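Local coordinates for protein multicopper oxidase (Arthrobacter sp. FB24, PDB 3GDC) that probably oxidises phenol-like substrates with oxygen, as a laccase-type multicopper oxidase built from two cupredoxin-like domains per subunit, at residues F46-G51 against Y172-G177; N211-D216 against T273-L278. All blocks are in the same frame, centred on the assembly; numbering follows the deposited sequence.

Interaction 1: F46-G51 against Y172-G177; sequences FEIAPG and YNTDGG. With CA (calcium ion), chain H.
I48 lays both ends of its branched side chain on Y172. Its CD1 sits against Y172 CB and CG, each at 3.6 Å, while CG2 covers one face of the phenol ring, 4.0 Å from the centroid of the Y172 ring and only 14° off the normal, shifted toward the hydroxyl end. This double contact depends on the torsion of I48: CG1 lies between the backbone N and the carbonyl carbon (chi1 52°), which carries CD1 to the root of the tyrosine. T174 adds a methyl, CG2, 3.9 Å from I48 CD1. Y172 is further fixed by an edge-to-face ring contact with F54 and by a hydrogen bond from its OH to G187 O. After Y172 the chain wraps round calcium, bound by N173 OD1, D175 OD1 and G176 O at 2.4 to 2.5 Å, with D179 and E181 completing the site. N173 ND2 also reaches G177 O at 3.0 Å. No hydrogen bond joins the two segments: strand 33-49 meets the root of the calcium loop through hydrocarbon alone, while the metal, the N173 ND2 to G177 O bond and a bond from T174 N to E181 OE1 hold the loop beyond it.

Interaction 2: N211-D216 against T273-L278; sequences NVLEYD and TEFAEL
N211 OD1 accepts two hydrogen bonds, one from N219 ND2 and one from L213 N at 3.2 Å, and the second forms an Asx turn that leads into L213, whose CD2 touches F275. L213 N approaches from well above the carbonyl plane of the N211 amide. L213 extends away from its backbone N (chi1 177°) and turns at chi2 (63°), bringing CD2 to within 3.8 Å of F275 CE2, the two side chains crossing at a slant. D216 and F275 point at each other from opposite directions, with D216 CG 3.6 Å from F275 CZ and the carboxylate plane turned 53° from the ring. The phenylalanine thus lies against one aliphatic and one acidic partner, while Y183 stacks on it and also hydrogen-bonds D216 OD2. Both segments belong to the second cupredoxin-like domain: 211-216 links a strand of one sheet of its beta sandwich to a strand of the other, and the short helix 273-276 follows strand 264-269, which ends at the copper ligand H269. Cut back to an alanine, D216 would lose its carboxylate, which would probably leave a gap beside F275 CE1 and CZ and Y183 OH without this partner. D216 OD1 stands 4.9 Å from E274 OE2, a like-charge approach probably eased by the salt bridge from E274 to K272. Away from the ring, E214 OE2 takes Y215 N at 2.8 Å, and E214 CG sits squarely on one face of the Y215 ring, 3.5 Å from its plane. The remaining oxygen, E214 OE1, hydrogen-bonds T273 OG1 of the third subunit; T273 of this chain in turn hydrogen-bonds E214 of the second subunit.

How the interactions relate
From the N terminus, the chain passes 46-51 at the end of strand 33-49 in the first domain and returns, after 120 intervening residues, at 172-177, where interaction 1 closes its loop and joins that domain to the start of the second. Interaction 2 opens only afterwards, at 211-216, and closes at 273-278 after 56 more residues, entirely within the second domain. The two loops follow in series, neither nesting nor crossing. The two contacts lie about 14 Å apart between centres, in the same half of the chain, and they touch where N173 ND2 packs 3.5 Å from Y215 CZ, so the calcium loop adjoins the turn that follows strand 205-211.

Interaction 1: F46-G51 against Y172-G177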
ATOM      1  N   PHE A  46      29.216   9.783  -8.022  1.00 20.82           N
ATOM      2  CA  PHE A  46      29.011   8.382  -8.362  1.00 20.16           C
ATOM      3  C   PHE A  46      28.538   8.294  -9.809  1.00 20.27           C
ATOM      4  O   PHE A  46      27.630   9.019 -10.207  1.00 20.34           O
ATOM      5  CB  PHE A  46      27.950   7.756  -7.455  1.00 19.91           C
ATOM      6  CG  PHE A  46      28.294   7.799  -5.984  1.00 18.42           C
ATOM      7  CD1 PHE A  46      29.085   6.805  -5.414  1.00 18.17           C
ATOM      8  CD2 PHE A  46      27.809   8.820  -5.171  1.00 18.10           C
ATOM      9  CE1 PHE A  46      29.402   6.826  -4.037  1.00 17.67           C
ATOM     10  CE2 PHE A  46      28.122   8.863  -3.800  1.00 16.61           C
ATOM     11  CZ  PHE A  46      28.908   7.860  -3.231  1.00 17.21           C
ATOM     12  N   GLU A  47      29.156   7.414 -10.593  1.00 19.89           N
ATOM     13  CA  GLU A  47      28.672   7.168 -11.946  1.00 20.09           C
ATOM     14  C   GLU A  47      27.614   6.072 -11.918  1.00 20.24           C
ATOM     15  O   GLU A  47      27.941   4.890 -11.913  1.00 20.39           O
ATOM     16  CB  GLU A  47      29.825   6.811 -12.896  1.00 19.88           C
ATOM     17  CG  GLU A  47      29.352   6.686 -14.345  1.00 20.33           C
ATOM     18  CD  GLU A  47      30.482   6.704 -15.362  1.00 22.76           C
ATOM     19  OE1 GLU A  47      31.669   6.706 -14.976  1.00 24.73           O
ATOM     20  OE2 GLU A  47      30.168   6.719 -16.567  1.00 24.41           O
ATOM     21  N   ILE A  48      26.342   6.476 -11.895  1.00 20.75           N
ATOM     22  CA  ILE A  48      25.239   5.527 -11.702  1.00 21.22           C
ATOM     23  C   ILE A  48      24.749   4.866 -12.994  1.00 21.96           C
ATOM     24  O   ILE A  48      24.212   3.749 -12.976  1.00 21.77           O
ATOM     25  CB  ILE A  48      24.057   6.170 -10.932  1.00 21.25           C
ATOM     26  CG1 ILE A  48      23.629   7.489 -11.588  1.00 21.34           C
ATOM     27  CG2 ILE A  48      24.460   6.390  -9.457  1.00 20.90           C
ATOM     28  CD1 ILE A  48      22.197   7.916 -11.299  1.00 22.64           C
ATOM     29  N   ALA A  49      24.929   5.577 -14.102  1.00 22.33           N
ATOM     30  CA  ALA A  49      24.627   5.088 -15.438  1.00 22.95           C
ATOM     31  C   ALA A  49      25.775   5.569 -16.336  1.00 23.56           C
ATOM     32  O   ALA A  49      26.423   6.570 -16.009  1.00 23.36           O
ATOM     33  CB  ALA A  49      23.291   5.642 -15.910  1.00 23.05           C
ATOM     34  N   PRO A  50      26.059   4.854 -17.447  1.00 24.27           N
ATOM     35  CA  PRO A  50      27.195   5.296 -18.271  1.00 24.51           C
ATOM     36  C   PRO A  50      27.118   6.780 -18.642  1.00 24.39           C
ATOM     37  O   PRO A  50      26.174   7.213 -19.314  1.00 24.92           O
ATOM     38  CB  PRO A  50      27.094   4.404 -19.516  1.00 24.66           C
ATOM     39  CG  PRO A  50      26.435   3.156 -19.016  1.00 24.76           C
ATOM     40  CD  PRO A  50      25.415   3.652 -18.011  1.00 24.15           C
ATOM     41  N   GLY A  51      28.100   7.546 -18.174  1.00 24.10           N
ATOM     42  CA  GLY A  51      28.191   8.977 -18.464  1.00 24.01           C
ATOM     43  C   GLY A  51      27.352   9.887 -17.584  1.00 24.12           C
ATOM     44  O   GLY A  51      27.361  11.110 -17.762  1.00 23.78           O
ATOM     45  N   TYR A 172      17.147   7.874  -8.196  1.00 16.87           N
ATOM     46  CA  TYR A 172      18.091   8.945  -8.458  1.00 17.21           C
ATOM     47  C   TYR A 172      17.426  10.030  -9.274  1.00 17.91           C
ATOM     48  O   TYR A 172      16.961   9.782 -10.387  1.00 16.68           O
ATOM     49  CB  TYR A 172      19.332   8.429  -9.190  1.00 18.00           C
ATOM     50  CG  TYR A 172      20.168   7.494  -8.341  1.00 17.99           C
ATOM     51  CD1 TYR A 172      20.928   7.988  -7.275  1.00 18.62           C
ATOM     52  CD2 TYR A 172      20.168   6.124  -8.581  1.00 18.70           C
ATOM     53  CE1 TYR A 172      21.685   7.137  -6.479  1.00 18.05           C
ATOM     54  CE2 TYR A 172      20.925   5.255  -7.790  1.00 17.89           C
ATOM     55  CZ  TYR A 172      21.680   5.782  -6.737  1.00 18.22           C
ATOM     56  OH  TYR A 172      22.420   4.959  -5.934  1.00 17.61           O
ATOM     57  N   ASN A 173      17.361  11.213  -8.671  1.00 18.18           N
ATOM     58  CA  ASN A 173      16.857  12.418  -9.306  1.00 19.32           C
ATOM     59  C   ASN A 173      18.058  13.184  -9.850  1.00 19.99           C
ATOM     60  O   ASN A 173      18.771  13.873  -9.107  1.00 20.39           O
ATOM     61  CB  ASN A 173      16.067  13.244  -8.282  1.00 19.08           C
ATOM     62  CG  ASN A 173      15.466  14.512  -8.873  1.00 20.38           C
ATOM     63  OD1 ASN A 173      15.686  14.839 -10.047  1.00 19.03           O
ATOM     64  ND2 ASN A 173      14.699  15.228  -8.061  1.00 21.26           N
ATOM     65  N   THR A 174      18.299  13.035 -11.148  1.00 21.12           N
ATOM     66  CA  THR A 174      19.517  13.560 -11.761  1.00 22.88           C
ATOM     67  C   THR A 174      19.351  14.947 -12.404  1.00 24.17           C
ATOM     68  O   THR A 174      20.334  15.666 -12.562  1.00 24.94           O
ATOM     69  CB  THR A 174      20.088  12.578 -12.802  1.00 23.05           C
ATOM     70  OG1 THR A 174      19.148  12.425 -13.869  1.00 23.08           O
ATOM     71  CG2 THR A 174      20.341  11.204 -12.173  1.00 23.28           C
ATOM     72  N   ASP A 175      18.128  15.322 -12.774  1.00 25.67           N
ATOM     73  CA  ASP A 175      17.922  16.552 -13.553  1.00 27.34           C
ATOM     74  C   ASP A 175      17.040  17.596 -12.864  1.00 28.09           C
ATOM     75  O   ASP A 175      16.537  18.518 -13.511  1.00 28.40           O
ATOM     76  CB  ASP A 175      17.387  16.225 -14.966  1.00 27.60           C
ATOM     77  CG  ASP A 175      16.012  15.541 -14.953  1.00 29.13           C
ATOM     78  OD1 ASP A 175      15.231  15.710 -13.986  1.00 30.46           O
ATOM     79  OD2 ASP A 175      15.703  14.832 -15.943  1.00 31.04           O
ATOM     80  N   GLY A 176      16.859  17.452 -11.552  1.00 28.59           N
ATOM     81  CA  GLY A 176      15.992  18.349 -10.799  1.00 29.21           C
ATOM     82  C   GLY A 176      14.525  17.996 -10.942  1.00 29.40           C
ATOM     83  O   GLY A 176      14.167  16.955 -11.506  1.00 29.43           O
ATOM     84  N   GLY A 177      13.664  18.866 -10.433  1.00 29.94           N
ATOM     85  CA  GLY A 177      12.232  18.599 -10.456  1.00 30.12           C
ATOM     86  C   GLY A 177      11.852  17.619  -9.364  1.00 30.30           C
ATOM     87  O   GLY A 177      12.626  17.391  -8.418  1.00 30.56           O
TER
HETATM   88 CA    CA H 401      14.259  14.635 -11.994  1.00 24.63          CA

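Interaction 2: N211-D216 against T273-L278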
ATOM      1  N   ASN A 211      12.728   0.256   1.766  1.00 13.05           N
ATOM      2  CA  ASN A 211      12.402   1.251   0.764  1.00 13.46           C
ATOM      3  C   ASN A 211      12.762   2.664   1.207  1.00 13.62           C
ATOM      4  O   ASN A 211      12.176   3.175   2.173  1.00 13.56           O
ATOM      5  CB  ASN A 211      10.915   1.196   0.386  1.00 13.86           C
ATOM      6  CG  ASN A 211      10.602   2.119  -0.777  1.00 14.99           C
ATOM      7  OD1 ASN A 211      11.441   2.284  -1.673  1.00 15.05           O
ATOM      8  ND2 ASN A 211       9.421   2.740  -0.766  1.00 15.33           N
ATOM      9  N   VAL A 212      13.699   3.300   0.493  1.00 13.10           N
ATOM     10  CA  VAL A 212      14.000   4.723   0.731  1.00 14.07           C
ATOM     11  C   VAL A 212      13.600   5.640  -0.439  1.00 14.24           C
ATOM     12  O   VAL A 212      13.907   6.826  -0.439  1.00 14.59           O
ATOM     13  CB  VAL A 212      15.470   4.961   1.110  1.00 13.71           C
ATOM     14  CG1 VAL A 212      15.847   4.135   2.320  1.00 15.05           C
ATOM     15  CG2 VAL A 212      16.396   4.640  -0.076  1.00 14.57           C
ATOM     16  N   LEU A 213      12.913   5.079  -1.431  1.00 15.29           N
ATOM     17  CA  LEU A 213      12.584   5.830  -2.633  1.00 15.16           C
ATOM     18  C   LEU A 213      11.859   7.146  -2.335  1.00 15.57           C
ATOM     19  O   LEU A 213      10.815   7.168  -1.691  1.00 14.96           O
ATOM     20  CB  LEU A 213      11.767   4.957  -3.597  1.00 15.05           C
ATOM     21  CG  LEU A 213      11.270   5.613  -4.883  1.00 16.21           C
ATOM     22  CD1 LEU A 213      12.447   6.047  -5.757  1.00 16.06           C
ATOM     23  CD2 LEU A 213      10.398   4.590  -5.601  1.00 15.49           C
ATOM     24  N   GLU A 214      12.443   8.241  -2.798  1.00 16.81           N
ATOM     25  CA  GLU A 214      11.848   9.553  -2.640  1.00 18.26           C
ATOM     26  C   GLU A 214      11.007   9.888  -3.881  1.00 19.30           C
ATOM     27  O   GLU A 214      11.189   9.275  -4.952  1.00 19.39           O
ATOM     28  CB  GLU A 214      12.952  10.601  -2.408  1.00 19.11           C
ATOM     29  CG  GLU A 214      12.456  12.019  -2.106  1.00 20.95           C
ATOM     30  CD  GLU A 214      11.470  12.041  -0.947  1.00 23.38           C
ATOM     31  OE1 GLU A 214      11.942  12.037   0.211  1.00 24.38           O
ATOM     32  OE2 GLU A 214      10.236  12.023  -1.200  1.00 24.86           O
ATOM     33  N   TYR A 215      10.068  10.825  -3.709  1.00 19.50           N
ATOM     34  CA  TYR A 215       9.234  11.392  -4.792  1.00 20.24           C
ATOM     35  C   TYR A 215       8.059  10.487  -5.197  1.00 20.29           C
ATOM     36  O   TYR A 215       6.895  10.905  -5.129  1.00 20.99           O
ATOM     37  CB  TYR A 215      10.088  11.840  -6.000  1.00 20.46           C
ATOM     38  CG  TYR A 215      11.217  12.793  -5.631  1.00 20.93           C
ATOM     39  CD1 TYR A 215      10.948  14.087  -5.190  1.00 21.36           C
ATOM     40  CD2 TYR A 215      12.552  12.394  -5.727  1.00 21.09           C
ATOM     41  CE1 TYR A 215      11.977  14.953  -4.838  1.00 22.24           C
ATOM     42  CE2 TYR A 215      13.592  13.258  -5.373  1.00 22.51           C
ATOM     43  CZ  TYR A 215      13.295  14.534  -4.938  1.00 21.24           C
ATOM     44  OH  TYR A 215      14.315  15.397  -4.592  1.00 24.62           O
ATOM     45  N   ASP A 216       8.357   9.257  -5.606  1.00 19.80           N
ATOM     46  CA  ASP A 216       7.320   8.270  -5.915  1.00 20.25           C
ATOM     47  C   ASP A 216       6.723   7.712  -4.619  1.00 19.94           C
ATOM     48  O   ASP A 216       7.467   7.333  -3.716  1.00 19.98           O
ATOM     49  CB  ASP A 216       7.903   7.135  -6.756  1.00 20.87           C
ATOM     50  CG  ASP A 216       8.382   7.602  -8.123  1.00 21.46           C
ATOM     51  OD1 ASP A 216       7.523   7.950  -8.969  1.00 24.10           O
ATOM     52  OD2 ASP A 216       9.609   7.602  -8.358  1.00 21.75           O
ATOM     53  N   THR A 273       6.331  -1.211 -13.475  1.00 24.72           N
ATOM     54  CA  THR A 273       7.119  -1.406 -14.697  1.00 24.79           C
ATOM     55  C   THR A 273       8.056  -0.239 -15.050  1.00 23.94           C
ATOM     56  O   THR A 273       9.181  -0.464 -15.480  1.00 23.95           O
ATOM     57  CB  THR A 273       6.207  -1.781 -15.903  1.00 25.40           C
ATOM     58  OG1 THR A 273       5.532  -0.614 -16.391  1.00 28.89           O
ATOM     59  CG2 THR A 273       5.184  -2.814 -15.475  1.00 25.74           C
ATOM     60  N   GLU A 274       7.590   0.990 -14.839  1.00 23.00           N
ATOM     61  CA  GLU A 274       8.391   2.203 -14.993  1.00 22.96           C
ATOM     62  C   GLU A 274       9.733   2.115 -14.242  1.00 21.65           C
ATOM     63  O   GLU A 274      10.782   2.507 -14.771  1.00 21.19           O
ATOM     64  CB  GLU A 274       7.582   3.391 -14.468  1.00 23.17           C
ATOM     65  CG  GLU A 274       8.265   4.752 -14.532  1.00 24.79           C
ATOM     66  CD  GLU A 274       7.513   5.840 -13.759  1.00 25.86           C
ATOM     67  OE1 GLU A 274       7.976   7.005 -13.792  1.00 30.38           O
ATOM     68  OE2 GLU A 274       6.462   5.550 -13.133  1.00 28.50           O
ATOM     69  N   PHE A 275       9.687   1.611 -13.006  1.00 20.32           N
ATOM     70  CA  PHE A 275      10.882   1.560 -12.163  1.00 19.19           C
ATOM     71  C   PHE A 275      11.825   0.472 -12.639  1.00 18.80           C
ATOM     72  O   PHE A 275      13.044   0.649 -12.636  1.00 18.56           O
ATOM     73  CB  PHE A 275      10.537   1.273 -10.693  1.00 18.59           C
ATOM     74  CG  PHE A 275       9.602   2.273 -10.055  1.00 18.11           C
ATOM     75  CD1 PHE A 275       9.296   3.483 -10.667  1.00 17.37           C
ATOM     76  CD2 PHE A 275       9.060   2.004  -8.794  1.00 19.11           C
ATOM     77  CE1 PHE A 275       8.431   4.390 -10.060  1.00 20.08           C
ATOM     78  CE2 PHE A 275       8.189   2.902  -8.181  1.00 20.38           C
ATOM     79  CZ  PHE A 275       7.872   4.094  -8.812  1.00 19.74           C
ATOM     80  N   ALA A 276      11.242  -0.672 -12.987  1.00 18.75           N
ATOM     81  CA  ALA A 276      11.992  -1.822 -13.490  1.00 18.74           C
ATOM     82  C   ALA A 276      12.823  -1.456 -14.714  1.00 19.42           C
ATOM     83  O   ALA A 276      14.018  -1.774 -14.785  1.00 19.03           O
ATOM     84  CB  ALA A 276      11.045  -2.983 -13.798  1.00 18.09           C
ATOM     85  N   GLU A 277      12.192  -0.758 -15.655  1.00 19.64           N
ATOM     86  CA  GLU A 277      12.817  -0.425 -16.929  1.00 20.37           C
ATOM     87  C   GLU A 277      13.843   0.700 -16.803  1.00 19.77           C
ATOM     88  O   GLU A 277      14.616   0.961 -17.732  1.00 19.43           O
ATOM     89  CB  GLU A 277      11.743  -0.126 -17.991  1.00 21.08           C
ATOM     90  CG  GLU A 277      10.911  -1.370 -18.325  1.00 24.71           C
ATOM     91  CD  GLU A 277      10.303  -1.343 -19.721  1.00 30.75           C
ATOM     92  OE1 GLU A 277      10.297  -2.413 -20.380  1.00 32.76           O
ATOM     93  OE2 GLU A 277       9.831  -0.263 -20.150  1.00 33.12           O
ATOM     94  N   LEU A 278      13.875   1.332 -15.625  1.00 18.43           N
ATOM     95  CA  LEU A 278      14.839   2.385 -15.337  1.00 18.08           C
ATOM     96  C   LEU A 278      15.853   1.993 -14.239  1.00 17.02           C
ATOM     97  O   LEU A 278      16.508   2.849 -13.660  1.00 17.70           O
ATOM     98  CB  LEU A 278      14.130   3.702 -15.027  1.00 18.10           C
ATOM     99  CG  LEU A 278      13.382   4.348 -16.206  1.00 19.84           C
ATOM    100  CD1 LEU A 278      12.566   5.548 -15.749  1.00 20.97           C
ATOM    101  CD2 LEU A 278      14.362   4.718 -17.304  1.00 20.27           C
TER